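Long-range contacts in putative branched-chain amino acid ABC transporter (Chromobacterium violaceum, PDB 4PYR), which is of unproven function but, as an LppC-family relative of periplasmic binding proteins, binds glutathione in this crystal and may regulate an enzyme: residues R122-L127 with Q173-A178; R111-L116 with P198-S203; R188-L193 with P212-V217; L104-E109 with Q136-A141; L126-G131 with M157-N162. All coordinates share one frame; numbering follows the deposited sequence. Where two conformers were deposited one is given.

Contact 1. Residues R122-L127 with Q173-A178; sequences RAAPLL and QADAVA
The carboxylate of Asp-175 receives two successive backbone N-H groups, from Ala-123 and Ala-124, at the entrance to a parallel strand pair, 125-129 and 176-180, inside the mixed sheet of a periplasmic-binding-protein-like alpha/beta domain. Its CG lies between the backbone N and the carbonyl carbon (chi1 70°), and both oxygens are used. Asp-175 OD2 takes Ala-123 N at 2.7 Å through its syn lone pair, whereas Ala-124 N comes to Asp-175 OD1 at 2.9 Å from above the carboxylate plane, 45° out of it. Two bonds on separate oxygens restrain rotation of the group, and Asp-175 N donates in return to Ala-124 O at 3.2 Å. In Arg-122 a bend at chi2 (-39°) brings CD to 3.9 Å from Ala-176 CB, where CG also packs. One water, in the plane at the guanidinium edge, links Arg-122 NH1 to Asp-175 OD2, while Arg-122 NE is bonded to Tyr-200 OH. Beyond this entrance the strands pair through Leu-126 N to Ala-176 O (2.9 Å) and Ala-178 N to Leu-126 O (2.8 Å). Leu-126 and Val-177 occupy one face of the sheet; Leu-127 and Ala-178 share the other, near Phe-142 of helix 133-150. There Leu-127 CD1 sits 4.0 Å from Ala-178 CB.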
# COMPACT_ATOMS: atom_id res chain seq x y z
N ARG A 122 5.60 12.14 20.61
CA ARG A 122 5.40 13.47 20.05
C ARG A 122 4.10 13.96 20.63
O ARG A 122 3.06 13.42 20.33
CB ARG A 122 5.32 13.43 18.53
CG ARG A 122 6.53 12.78 17.87
CD ARG A 122 7.83 13.17 18.57
NE ARG A 122 8.96 12.61 17.83
CZ ARG A 122 10.22 12.71 18.23
NH1 ARG A 122 10.52 13.34 19.35
NH2 ARG A 122 11.18 12.16 17.50
N ALA A 123 4.16 14.96 21.49
CA ALA A 123 2.96 15.44 22.19
C ALA A 123 2.20 16.53 21.45
O ALA A 123 0.99 16.70 21.66
CB ALA A 123 3.35 15.95 23.56
N ALA A 124 2.89 17.27 20.61
CA ALA A 124 2.31 18.43 19.96
C ALA A 124 2.84 18.55 18.53
O ALA A 124 3.52 19.51 18.19
CB ALA A 124 2.59 19.68 20.78
N PRO A 125 2.55 17.56 17.69
CA PRO A 125 3.04 17.67 16.33
C PRO A 125 2.21 18.65 15.52
O PRO A 125 1.05 18.94 15.82
CB PRO A 125 2.82 16.27 15.77
CG PRO A 125 1.63 15.78 16.54
CD PRO A 125 1.84 16.29 17.91
N LEU A 126 2.84 19.18 14.47
CA LEU A 126 2.15 19.95 13.47
C LEU A 126 2.00 19.13 12.21
O LEU A 126 2.99 18.66 11.65
CB LEU A 126 2.95 21.20 13.14
CG LEU A 126 2.36 22.08 12.02
CD1 LEU A 126 1.03 22.70 12.44
CD2 LEU A 126 3.33 23.15 11.54
N LEU A 127 0.76 18.92 11.77
CA LEU A 127 0.46 18.24 10.52
C LEU A 127 0.40 19.26 9.40
O LEU A 127 -0.40 20.23 9.47
CB LEU A 127 -0.88 17.47 10.62
CG LEU A 127 -1.46 16.85 9.36
CD1 LEU A 127 -0.59 15.72 8.84
CD2 LEU A 127 -2.85 16.32 9.66
N GLN A 173 6.67 25.89 17.47
CA GLN A 173 5.98 25.58 18.72
C GLN A 173 5.69 24.08 18.85
O GLN A 173 5.14 23.64 19.86
CB GLN A 173 4.66 26.33 18.78
CG GLN A 173 4.76 27.83 18.57
CD GLN A 173 3.41 28.46 18.28
OE1 GLN A 173 2.38 27.86 18.54
NE2 GLN A 173 3.42 29.68 17.75
N ALA A 174 6.01 23.32 17.81
CA ALA A 174 5.71 21.89 17.73
C ALA A 174 6.91 21.04 18.15
O ALA A 174 8.06 21.46 18.03
CB ALA A 174 5.30 21.54 16.32
N ASP A 175 6.64 19.82 18.61
CA ASP A 175 7.73 18.89 18.94
C ASP A 175 8.00 17.86 17.82
O ASP A 175 8.90 17.01 17.95
CB ASP A 175 7.56 18.24 20.32
CG ASP A 175 6.42 17.27 20.38
OD1 ASP A 175 5.57 17.26 19.48
OD2 ASP A 175 6.38 16.47 21.37
N ALA A 176 7.24 17.97 16.73
CA ALA A 176 7.51 17.23 15.50
C ALA A 176 6.64 17.77 14.39
O ALA A 176 5.62 18.43 14.65
CB ALA A 176 7.23 15.75 15.70
N VAL A 177 7.00 17.45 13.16
CA VAL A 177 6.21 17.80 11.99
C VAL A 177 5.82 16.54 11.23
O VAL A 177 6.67 15.72 10.95
CB VAL A 177 6.95 18.78 11.08
CG1 VAL A 177 6.15 19.10 9.83
CG2 VAL A 177 7.25 20.01 11.88
N ALA A 178 4.55 16.42 10.89
CA ALA A 178 4.07 15.34 10.04
C ALA A 178 3.73 15.90 8.69
O ALA A 178 3.00 16.87 8.62
CB ALA A 178 2.81 14.74 10.66
O HOH W 1 8.85 14.66 21.44

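Contact 2. Residues R111-L116 with P198-S203; sequences RQLARL and PVYGTS
Leu-113 and Thr-202 mark the nearest backbone approach, CA to CA 6.8 Å, where helix 106-119 packs on strand 199-201 as one layer of an alpha/beta sandwich. The short axes of 111-116 and 199-201 pass 9.4 Å apart, their directions differing by 151°, which makes the helix run roughly against the strand. Two leucines bridge the gap by van der Waals packing. In Leu-113, chi1 of -167° sets CG anti to the backbone N, on the strand side. Both of its methyls rest against the Gly-201 peptide from the helix side: CD1 lies 3.4 Å from Gly-201 O, CD2 3.8 Å from Gly-201 C. The same side chain reaches its neighbours along the strand, CD1 to Tyr-200 CB and CD2 to Thr-202 CG2, each at 4.1 Å. Thr-202 also touches Leu-138 of helix 133-150. The phenol of Tyr-200 is held from outside the two segments as well, its OH being hydrogen-bonded to Asp-120 OD2. One helical turn on from Leu-113, Leu-116 meets the tyrosine at its edge, near the ring plane, with CD2 4.1 Å from both CD2 and CE2 of Tyr-200.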
# COMPACT_ATOMS: atom_id res chain seq x y z
N ARG A 111 -2.61 6.54 8.87
CA ARG A 111 -3.04 6.12 10.19
C ARG A 111 -1.84 5.58 10.98
O ARG A 111 -1.65 5.91 12.16
CB ARG A 111 -4.10 5.04 10.04
CG ARG A 111 -5.44 5.58 9.64
CD ARG A 111 -6.49 4.49 9.87
NE ARG A 111 -6.54 3.62 8.71
CZ ARG A 111 -7.19 3.94 7.58
NH1 ARG A 111 -7.86 5.09 7.47
NH2 ARG A 111 -7.17 3.09 6.57
N GLN A 112 -1.05 4.72 10.36
CA GLN A 112 0.12 4.25 11.01
C GLN A 112 1.10 5.32 11.41
O GLN A 112 1.65 5.24 12.51
CB GLN A 112 0.80 3.27 10.12
CG GLN A 112 0.03 1.96 10.13
CD GLN A 112 0.77 1.00 9.27
OE1 GLN A 112 1.93 0.65 9.59
NE2 GLN A 112 0.17 0.64 8.13
N LEU A 113 1.29 6.31 10.55
CA LEU A 113 2.21 7.37 10.91
C LEU A 113 1.78 8.09 12.20
O LEU A 113 2.61 8.41 13.04
CB LEU A 113 2.33 8.37 9.77
CG LEU A 113 3.49 9.33 9.92
CD1 LEU A 113 4.81 8.58 9.77
CD2 LEU A 113 3.31 10.43 8.89
N ALA A 114 0.48 8.31 12.36
CA ALA A 114 -0.00 8.88 13.58
C ALA A 114 0.33 7.99 14.75
O ALA A 114 0.75 8.48 15.78
CB ALA A 114 -1.50 9.12 13.51
N ARG A 115 0.10 6.67 14.62
CA ARG A 115 0.47 5.75 15.67
C ARG A 115 1.97 5.72 15.99
O ARG A 115 2.35 5.68 17.16
CB ARG A 115 -0.09 4.35 15.33
CG ARG A 115 -1.62 4.34 15.30
CD ARG A 115 -2.18 2.93 15.36
NE ARG A 115 -2.01 2.21 14.10
CZ ARG A 115 -2.90 2.19 13.11
NH1 ARG A 115 -4.04 2.87 13.18
NH2 ARG A 115 -2.64 1.50 12.01
N LEU A 116 2.81 5.80 14.95
CA LEU A 116 4.28 5.85 15.12
C LEU A 116 4.67 7.07 15.93
O LEU A 116 5.52 7.01 16.84
CB LEU A 116 5.04 5.89 13.77
CG LEU A 116 6.57 6.15 13.82
CD1 LEU A 116 7.32 5.06 14.56
CD2 LEU A 116 7.11 6.30 12.41
N PRO A 198 12.10 16.98 14.61
CA PRO A 198 11.76 15.72 13.96
C PRO A 198 10.68 15.88 12.89
O PRO A 198 9.65 16.52 13.15
CB PRO A 198 11.23 14.89 15.12
CG PRO A 198 11.80 15.46 16.34
CD PRO A 198 11.97 16.92 16.07
N VAL A 199 10.91 15.32 11.71
CA VAL A 199 10.01 15.41 10.59
C VAL A 199 9.70 13.98 10.14
O VAL A 199 10.59 13.15 10.02
CB VAL A 199 10.60 16.25 9.43
CG1 VAL A 199 9.64 16.28 8.24
CG2 VAL A 199 10.92 17.66 9.94
N TYR A 200 8.41 13.72 9.93
CA TYR A 200 7.91 12.42 9.55
C TYR A 200 7.07 12.49 8.29
O TYR A 200 6.39 13.48 8.03
CB TYR A 200 6.97 11.94 10.65
CG TYR A 200 7.61 11.63 11.96
CD1 TYR A 200 7.97 12.64 12.86
CD2 TYR A 200 7.85 10.31 12.33
CE1 TYR A 200 8.53 12.35 14.08
CE2 TYR A 200 8.38 9.98 13.56
CZ TYR A 200 8.74 10.98 14.45
OH TYR A 200 9.28 10.66 15.70
N GLY A 201 7.08 11.43 7.52
CA GLY A 201 6.20 11.29 6.37
C GLY A 201 5.83 9.81 6.14
O GLY A 201 6.34 8.91 6.79
N THR A 202 4.98 9.61 5.15
CA THR A 202 4.65 8.31 4.64
C THR A 202 5.53 7.98 3.45
O THR A 202 6.45 8.74 3.11
CB THR A 202 3.16 8.20 4.24
OG1 THR A 202 2.91 9.08 3.13
CG2 THR A 202 2.30 8.61 5.35
N SER A 203 5.24 6.88 2.76
CA SER A 203 6.03 6.46 1.63
C SER A 203 5.88 7.43 0.46
O SER A 203 6.59 7.28 -0.49
CB SER A 203 5.64 5.03 1.19
OG SER A 203 4.36 4.97 0.61

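Contact 3. Residues R188-L193 with P212-V217; sequences RLKSAL and PELAGV
Lys-190, on the last turn of helix 183-192, faces Leu-214 (CA to CA 6.4 Å) in the loop before strand 218-220; that loop ends in a type II beta turn from Leu-214 to Val-217. The turn is closed by Val-217 N to Leu-214 O, and its third residue, Gly-216, has a positive phi (91°) at which a CB would be jammed against the carbonyl O of Ala-215. Lys-190 carries most of the contact. Its CG, anti to the backbone N (chi1 -176°), lies 3.2 Å from Glu-213 O, and CB meets Leu-214 CD2 at 4.1 Å. Further out the chain slides past Val-217 in the opposite direction, CE coming 3.8 Å from Val-217 CG2; Val-199 of strand 199-201 touches both residues. The ammonium reaches the loop through water: one molecule accepts from Lys-190 NZ and donates to Glu-213 O and Ala-215 O, and a second joins NZ to Ala-215 O. Ser-191, whose OG is bonded to Ala-187 O within the helix, lies on the exposed side, that OG beside Glu-213 CG. A third water donates to Glu-213 O at 2.7 Å and lies 3.1 Å from Ser-191 OG.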
# COMPACT_ATOMS: atom_id res chain seq x y z
N ARG A 188 11.33 21.41 -0.09
CA ARG A 188 11.44 22.86 0.20
C ARG A 188 11.16 23.17 1.67
O ARG A 188 11.89 23.97 2.30
CB ARG A 188 10.54 23.69 -0.72
CG ARG A 188 10.49 25.16 -0.36
CD ARG A 188 9.29 25.87 -0.96
NE ARG A 188 9.48 27.30 -0.78
CZ ARG A 188 8.64 28.26 -1.17
NH1 ARG A 188 7.47 27.94 -1.71
NH2 ARG A 188 8.94 29.51 -0.94
N LEU A 189 10.13 22.52 2.24
CA LEU A 189 9.80 22.82 3.61
C LEU A 189 10.91 22.29 4.56
O LEU A 189 11.35 22.97 5.52
CB LEU A 189 8.48 22.14 3.96
CG LEU A 189 8.00 22.31 5.39
CD1 LEU A 189 8.04 23.79 5.78
CD2 LEU A 189 6.61 21.73 5.53
N LYS A 190 11.41 21.08 4.30
CA LYS A 190 12.45 20.51 5.15
C LYS A 190 13.66 21.43 5.22
O LYS A 190 14.22 21.65 6.30
CB LYS A 190 12.83 19.09 4.65
CG LYS A 190 13.86 18.32 5.50
CD LYS A 190 13.41 18.07 6.93
CE LYS A 190 14.41 17.24 7.72
NZ LYS A 190 15.53 18.03 8.22
N SER A 191 14.01 22.06 4.08
CA SER A 191 15.12 22.99 4.02
C SER A 191 14.89 24.31 4.81
O SER A 191 15.85 24.95 5.21
CB SER A 191 15.44 23.32 2.56
OG SER A 191 15.95 22.18 1.88
N ALA A 192 13.62 24.66 5.01
CA ALA A 192 13.28 25.86 5.77
C ALA A 192 13.11 25.63 7.27
O ALA A 192 13.18 26.57 8.06
CB ALA A 192 12.00 26.43 5.19
N LEU A 193 12.79 24.40 7.65
CA LEU A 193 12.48 24.11 9.03
C LEU A 193 13.75 24.14 9.82
O LEU A 193 14.85 23.93 9.28
CB LEU A 193 11.88 22.72 9.17
CG LEU A 193 10.43 22.60 8.69
CD1 LEU A 193 10.02 21.15 8.74
CD2 LEU A 193 9.52 23.44 9.58
N PRO A 212 18.69 14.46 -1.28
CA PRO A 212 19.46 15.00 -0.15
C PRO A 212 18.75 16.00 0.74
O PRO A 212 19.07 16.10 1.93
CB PRO A 212 20.66 15.69 -0.82
CG PRO A 212 20.18 15.98 -2.19
CD PRO A 212 19.20 14.92 -2.57
N GLU A 213 17.73 16.70 0.19
CA GLU A 213 16.97 17.66 1.04
C GLU A 213 16.08 17.01 2.06
O GLU A 213 15.73 17.65 3.04
CB GLU A 213 16.10 18.64 0.22
CG GLU A 213 16.96 19.63 -0.58
CD GLU A 213 17.65 18.95 -1.73
OE1 GLU A 213 17.00 18.06 -2.37
OE2 GLU A 213 18.81 19.27 -1.96
N LEU A 214 15.72 15.74 1.86
CA LEU A 214 14.82 15.01 2.79
C LEU A 214 15.58 14.13 3.79
O LEU A 214 15.04 13.42 4.58
CB LEU A 214 13.81 14.21 1.98
CG LEU A 214 12.73 15.07 1.30
CD1 LEU A 214 11.95 14.32 0.24
CD2 LEU A 214 11.89 15.86 2.31
N ALA A 215 16.90 14.21 3.79
CA ALA A 215 17.76 13.44 4.70
C ALA A 215 17.34 13.66 6.13
O ALA A 215 17.13 14.78 6.60
CB ALA A 215 19.21 13.82 4.53
N GLY A 216 17.20 12.55 6.83
CA GLY A 216 16.81 12.62 8.24
C GLY A 216 15.32 12.55 8.51
O GLY A 216 14.92 12.39 9.66
N VAL A 217 14.49 12.67 7.48
CA VAL A 217 13.06 12.52 7.66
C VAL A 217 12.78 11.07 8.01
O VAL A 217 13.27 10.15 7.37
CB VAL A 217 12.31 12.91 6.39
CG1 VAL A 217 10.82 12.57 6.51
CG2 VAL A 217 12.50 14.42 6.11
O HOH W 2 17.21 17.31 5.57
O HOH W 3 17.08 16.10 9.59
O HOH W 4 16.88 19.98 3.83

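Contact 4. Residues L104-E109 with Q136-A141; sequences LIVEGE and QRLGKA. With GSH (glutathione), chain B.
Arg-137 meets Glu-107 with NE and NH2, one nitrogen to each carboxylate oxygen, at the tight centre of this contact. Its NH2 bonds Glu-107 OE1 at 2.7 Å through the syn lone pair, and its NE bonds Glu-107 OE2 at 2.8 Å on the syn side but out of the carboxylate plane. Both oxygens lie in the guanidinium plane, although the two flat groups are turned 30° apart. The arginine chain bends at chi3 (56°), which places NE beside the acid. Val-106 CG2 covers one guanidinium face, 3.8 Å from Arg-137 NH2; on the opposite face glutathione C1 stands 3.6 Å above the centre. Glutathione OE1 takes Arg-137 NH2 directly at 2.7 Å and NH1 in a weak bond. Apolar packing adjoins this centre, with Glu-107 CG 3.6 Å from Ala-141 CB and Val-106 CB 3.8 Å from Leu-138 CD2. Water replaces direct contact at the two looser ends: one molecule donates to Glu-107 OE2 and Arg-137 O; another donates to glutathione OE1 and accepts from Val-106 N and, weakly, from Arg-137 NH2. The salt bridge would thus orient the arginine for its ligand, Glu-107 acting as second shell. Together with Leu-104, Ile-105 and Ser-88, Arg-137 lines the glutathione pocket, consistent with the ligand cleft of periplasmic binding proteins.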
# COMPACT_ATOMS: atom_id res chain seq x y z
N LEU A 104 -2.38 -0.86 -1.80
CA LEU A 104 -1.46 0.09 -1.21
C LEU A 104 -2.19 1.33 -0.71
O LEU A 104 -1.63 2.42 -0.73
CB LEU A 104 -0.38 0.46 -2.26
CG LEU A 104 0.33 -0.76 -2.83
CD1 LEU A 104 1.35 -0.31 -3.85
CD2 LEU A 104 0.96 -1.63 -1.73
N ILE A 105 -3.40 1.17 -0.20
CA ILE A 105 -4.22 2.35 0.18
C ILE A 105 -3.50 3.30 1.10
O ILE A 105 -3.03 2.95 2.20
CB ILE A 105 -5.55 1.97 0.88
CG1 ILE A 105 -5.37 0.94 1.99
CG2 ILE A 105 -6.56 1.50 -0.14
CD1 ILE A 105 -6.59 0.85 2.88
N VAL A 106 -3.45 4.55 0.69
CA VAL A 106 -2.64 5.52 1.37
C VAL A 106 -3.09 5.87 2.76
O VAL A 106 -2.25 6.19 3.62
CB VAL A 106 -2.50 6.77 0.51
CG1 VAL A 106 -1.89 6.35 -0.83
CG2 VAL A 106 -3.86 7.49 0.36
N GLU A 107 -4.41 5.81 3.01
CA GLU A 107 -4.93 6.15 4.31
C GLU A 107 -4.32 5.26 5.37
O GLU A 107 -4.11 5.68 6.52
CB GLU A 107 -6.45 6.02 4.33
CG GLU A 107 -7.19 7.22 3.75
CD GLU A 107 -7.41 7.16 2.26
OE1 GLU A 107 -6.90 6.23 1.59
OE2 GLU A 107 -8.08 8.06 1.73
N GLY A 108 -4.06 3.99 5.01
CA GLY A 108 -3.42 3.06 5.92
C GLY A 108 -2.07 3.54 6.40
O GLY A 108 -1.73 3.42 7.55
N GLU A 109 -1.32 4.17 5.52
CA GLU A 109 -0.01 4.64 5.93
C GLU A 109 -0.15 5.89 6.82
O GLU A 109 0.56 6.04 7.82
CB GLU A 109 0.83 4.93 4.69
CG GLU A 109 1.11 3.70 3.85
CD GLU A 109 2.14 3.91 2.78
OE1 GLU A 109 2.77 4.99 2.81
OE2 GLU A 109 2.35 2.97 1.98
N GLN A 136 -4.24 15.50 0.59
CA GLN A 136 -5.43 15.85 1.40
C GLN A 136 -6.06 14.62 1.98
O GLN A 136 -6.47 14.68 3.10
CB GLN A 136 -6.45 16.63 0.57
CG GLN A 136 -5.92 17.94 0.05
CD GLN A 136 -6.21 19.11 0.94
OE1 GLN A 136 -6.11 19.00 2.18
NE2 GLN A 136 -6.52 20.27 0.31
N ARG A 137 -6.00 13.50 1.27
CA ARG A 137 -6.49 12.21 1.81
C ARG A 137 -5.64 11.75 2.97
O ARG A 137 -6.15 11.28 3.99
CB ARG A 137 -6.47 11.15 0.74
CG ARG A 137 -7.65 11.26 -0.21
CD ARG A 137 -7.61 10.25 -1.37
NE ARG A 137 -7.51 8.88 -0.88
CZ ARG A 137 -7.36 7.80 -1.64
NH1 ARG A 137 -7.26 7.89 -2.97
NH2 ARG A 137 -7.28 6.61 -1.06
N LEU A 138 -4.30 11.90 2.83
CA LEU A 138 -3.40 11.53 3.90
C LEU A 138 -3.62 12.36 5.14
O LEU A 138 -3.57 11.88 6.27
CB LEU A 138 -1.92 11.72 3.45
CG LEU A 138 -1.44 10.67 2.49
CD1 LEU A 138 -0.07 11.03 1.98
CD2 LEU A 138 -1.36 9.31 3.13
N GLY A 139 -3.79 13.65 4.94
CA GLY A 139 -3.91 14.51 6.06
C GLY A 139 -5.17 14.22 6.87
O GLY A 139 -5.07 14.18 8.08
N LYS A 140 -6.29 14.02 6.18
CA LYS A 140 -7.56 13.66 6.89
C LYS A 140 -7.38 12.36 7.68
O LYS A 140 -7.76 12.29 8.87
CB LYS A 140 -8.70 13.55 5.86
CG LYS A 140 -10.01 12.95 6.38
CD LYS A 140 -10.64 13.81 7.44
CE LYS A 140 -12.10 13.40 7.60
NZ LYS A 140 -12.77 13.69 8.91
N ALA A 141 -6.81 11.35 7.03
CA ALA A 141 -6.62 10.07 7.68
C ALA A 141 -5.70 10.18 8.88
O ALA A 141 -5.93 9.57 9.91
CB ALA A 141 -6.16 9.04 6.68
N1 GSH B . -11.30 4.76 -1.81
CA1 GSH B . -10.41 5.78 -2.34
C1 GSH B . -10.90 7.18 -2.03
O11 GSH B . -11.13 7.53 -0.84
O12 GSH B . -11.01 7.99 -2.98
CB1 GSH B . -10.24 5.61 -3.85
CG1 GSH B . -9.74 4.22 -4.26
CD1 GSH B . -8.36 3.97 -3.74
OE1 GSH B . -7.86 4.77 -2.95
N2 GSH B . -7.76 2.85 -4.21
CA2 GSH B . -6.42 2.38 -3.86
C2 GSH B . -5.50 2.57 -5.03
O2 GSH B . -5.86 3.57 -5.66
CB2 GSH B . -6.48 0.93 -3.42
SG2 GSH B . -8.12 0.55 -2.80
N3 GSH B . -4.43 1.78 -5.39
CA3 GSH B . -3.74 0.65 -4.70
C3 GSH B . -3.42 -0.59 -5.54
O31 GSH B . -2.40 -1.31 -5.28
O32 GSH B . -4.19 -0.88 -6.48
O HOH W 5 -5.06 4.83 -2.08
O HOH W 6 -8.63 10.11 3.68

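Contact 5. Residues L126-G131 with M157-N162; sequences LLVVGG and MAFDAN
Backbone bonds join Leu-127, Val-129, Met-157 and Phe-159 in a parallel ladder. Met-157 N donates to Leu-127 O at 2.8 Å, nearly along the C=O axis; Val-129 N donates to Met-157 O at 3.0 Å; and Phe-159 N donates to Val-129 O at 2.9 Å from well above the carbonyl plane. Between these rungs Val-128 CA makes a CA-H...O contact with Met-157 O at 3.4 Å. The pairing closes the beta-alpha-beta unit made of strand 125-129, helix 133-150 and strand 155-158, in which 155-158 is the outermost strand of its sheet within the chain. Apolar packing lies on the face bearing Val-128 and Met-157, which helices 165-172 and 183-192 cover. With CG anti to the backbone N (chi1 -174°), the Phe-159 ring begins beside Val-128, whose CG1 is 4.0 Å from both CB and CD1 of Phe-159, the two side chains crossing obliquely. Leu-126 and selenomethionine Met-157 also adjoin here, but the detail is doubtful, resting on one of two deposited conformers of Met-157. Val-129 and Ala-158 point to the other face. Water supplies a further link: one molecule donates to Val-129 O at 3.0 Å and to Phe-159 O at 2.7 Å.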
# COMPACT_ATOMS: atom_id res chain seq x y z
N LEU A 126 2.84 19.18 14.47
CA LEU A 126 2.15 19.95 13.47
C LEU A 126 2.00 19.13 12.21
O LEU A 126 2.99 18.66 11.65
CB LEU A 126 2.95 21.20 13.14
CG LEU A 126 2.36 22.08 12.02
CD1 LEU A 126 1.03 22.70 12.44
CD2 LEU A 126 3.33 23.15 11.54
N LEU A 127 0.76 18.92 11.77
CA LEU A 127 0.46 18.24 10.52
C LEU A 127 0.40 19.26 9.40
O LEU A 127 -0.40 20.23 9.47
CB LEU A 127 -0.88 17.47 10.62
CG LEU A 127 -1.46 16.85 9.36
CD1 LEU A 127 -0.59 15.72 8.84
CD2 LEU A 127 -2.85 16.32 9.66
N VAL A 128 1.27 19.11 8.40
CA VAL A 128 1.29 20.04 7.29
C VAL A 128 0.75 19.34 6.09
O VAL A 128 1.20 18.25 5.78
CB VAL A 128 2.75 20.50 7.05
CG1 VAL A 128 2.82 21.36 5.79
CG2 VAL A 128 3.26 21.19 8.29
N VAL A 129 -0.25 19.95 5.45
CA VAL A 129 -0.98 19.29 4.37
C VAL A 129 -0.99 20.09 3.06
O VAL A 129 -1.38 21.26 3.04
CB VAL A 129 -2.44 19.05 4.80
CG1 VAL A 129 -3.13 18.22 3.75
CG2 VAL A 129 -2.50 18.40 6.17
N GLY A 130 -0.56 19.42 1.98
CA GLY A 130 -0.53 20.00 0.63
C GLY A 130 -1.95 20.11 0.06
O GLY A 130 -2.95 19.71 0.70
N GLY A 131 -2.02 20.56 -1.17
CA GLY A 131 -3.27 20.83 -1.84
C GLY A 131 -3.68 19.80 -2.88
O GLY A 131 -4.76 19.91 -3.47
N MSE A 157 -2.07 22.51 9.47
CA MSE A 157 -1.88 23.70 8.67
C MSE A 157 -1.84 23.33 7.22
O MSE A 157 -0.95 22.55 6.82
CB MSE A 157 -0.57 24.38 9.06
CG MSE A 157 -0.57 24.77 10.53
SE MSE A 157 0.77 26.18 10.84
CE MSE A 157 0.15 27.44 9.46
N ALA A 158 -2.53 24.11 6.39
CA ALA A 158 -2.42 24.03 4.94
C ALA A 158 -1.06 24.62 4.51
O ALA A 158 -0.72 25.70 4.93
CB ALA A 158 -3.53 24.84 4.29
N PHE A 159 -0.29 23.84 3.75
CA PHE A 159 0.97 24.36 3.20
C PHE A 159 0.72 25.53 2.25
O PHE A 159 -0.15 25.43 1.40
CB PHE A 159 1.71 23.25 2.48
CG PHE A 159 3.09 23.69 2.00
CD1 PHE A 159 4.10 23.85 2.91
CD2 PHE A 159 3.34 23.91 0.67
CE1 PHE A 159 5.37 24.26 2.51
CE2 PHE A 159 4.60 24.33 0.27
CZ PHE A 159 5.61 24.48 1.19
N ASP A 160 1.53 26.60 2.39
CA ASP A 160 1.45 27.79 1.59
C ASP A 160 2.86 28.06 1.06
O ASP A 160 3.71 28.51 1.80
CB ASP A 160 0.96 28.97 2.45
CG ASP A 160 0.57 30.17 1.62
OD1 ASP A 160 1.21 30.39 0.57
OD2 ASP A 160 -0.35 30.88 2.05
N ALA A 161 3.10 27.65 -0.18
CA ALA A 161 4.39 27.90 -0.87
C ALA A 161 4.82 29.37 -0.98
O ALA A 161 6.04 29.66 -0.99
CB ALA A 161 4.32 27.26 -2.25
N ASN A 162 3.90 30.35 -1.08
CA ASN A 162 4.20 31.75 -1.27
C ASN A 162 4.29 32.56 0.02
O ASN A 162 4.61 33.75 0.02
CB ASN A 162 3.15 32.35 -2.21
CG ASN A 162 3.05 31.59 -3.51
OD1 ASN A 162 4.06 31.36 -4.18
ND2 ASN A 162 1.85 31.13 -3.85
O HOH W 7 -1.60 23.26 0.88

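Contacts 1, 2 and 5 reach one sheet: strand 125-129 serves both contact 1 and contact 5, and strands 176-180 and 199-201 tie contact 1 to contact 2 through Val-177 N to Pro-198 O, 2.8 Å. Contact 4 shares helix 106-119 with contact 2, their centres about 11 Å apart, and Ser-203 OG lies 2.7 Å from Glu-109 OE1. Glutathione is held at contact 4; in contact 2 the side chain of Thr-202 is about 13 Å from the ligand and about 10 Å from that of Arg-137. Contact 3 is distant from this pocket, its centre about 21 Å from that of contact 4, but Leu-189 CD2 packs 3.8 Å from Val-128 CG1 of contact 5.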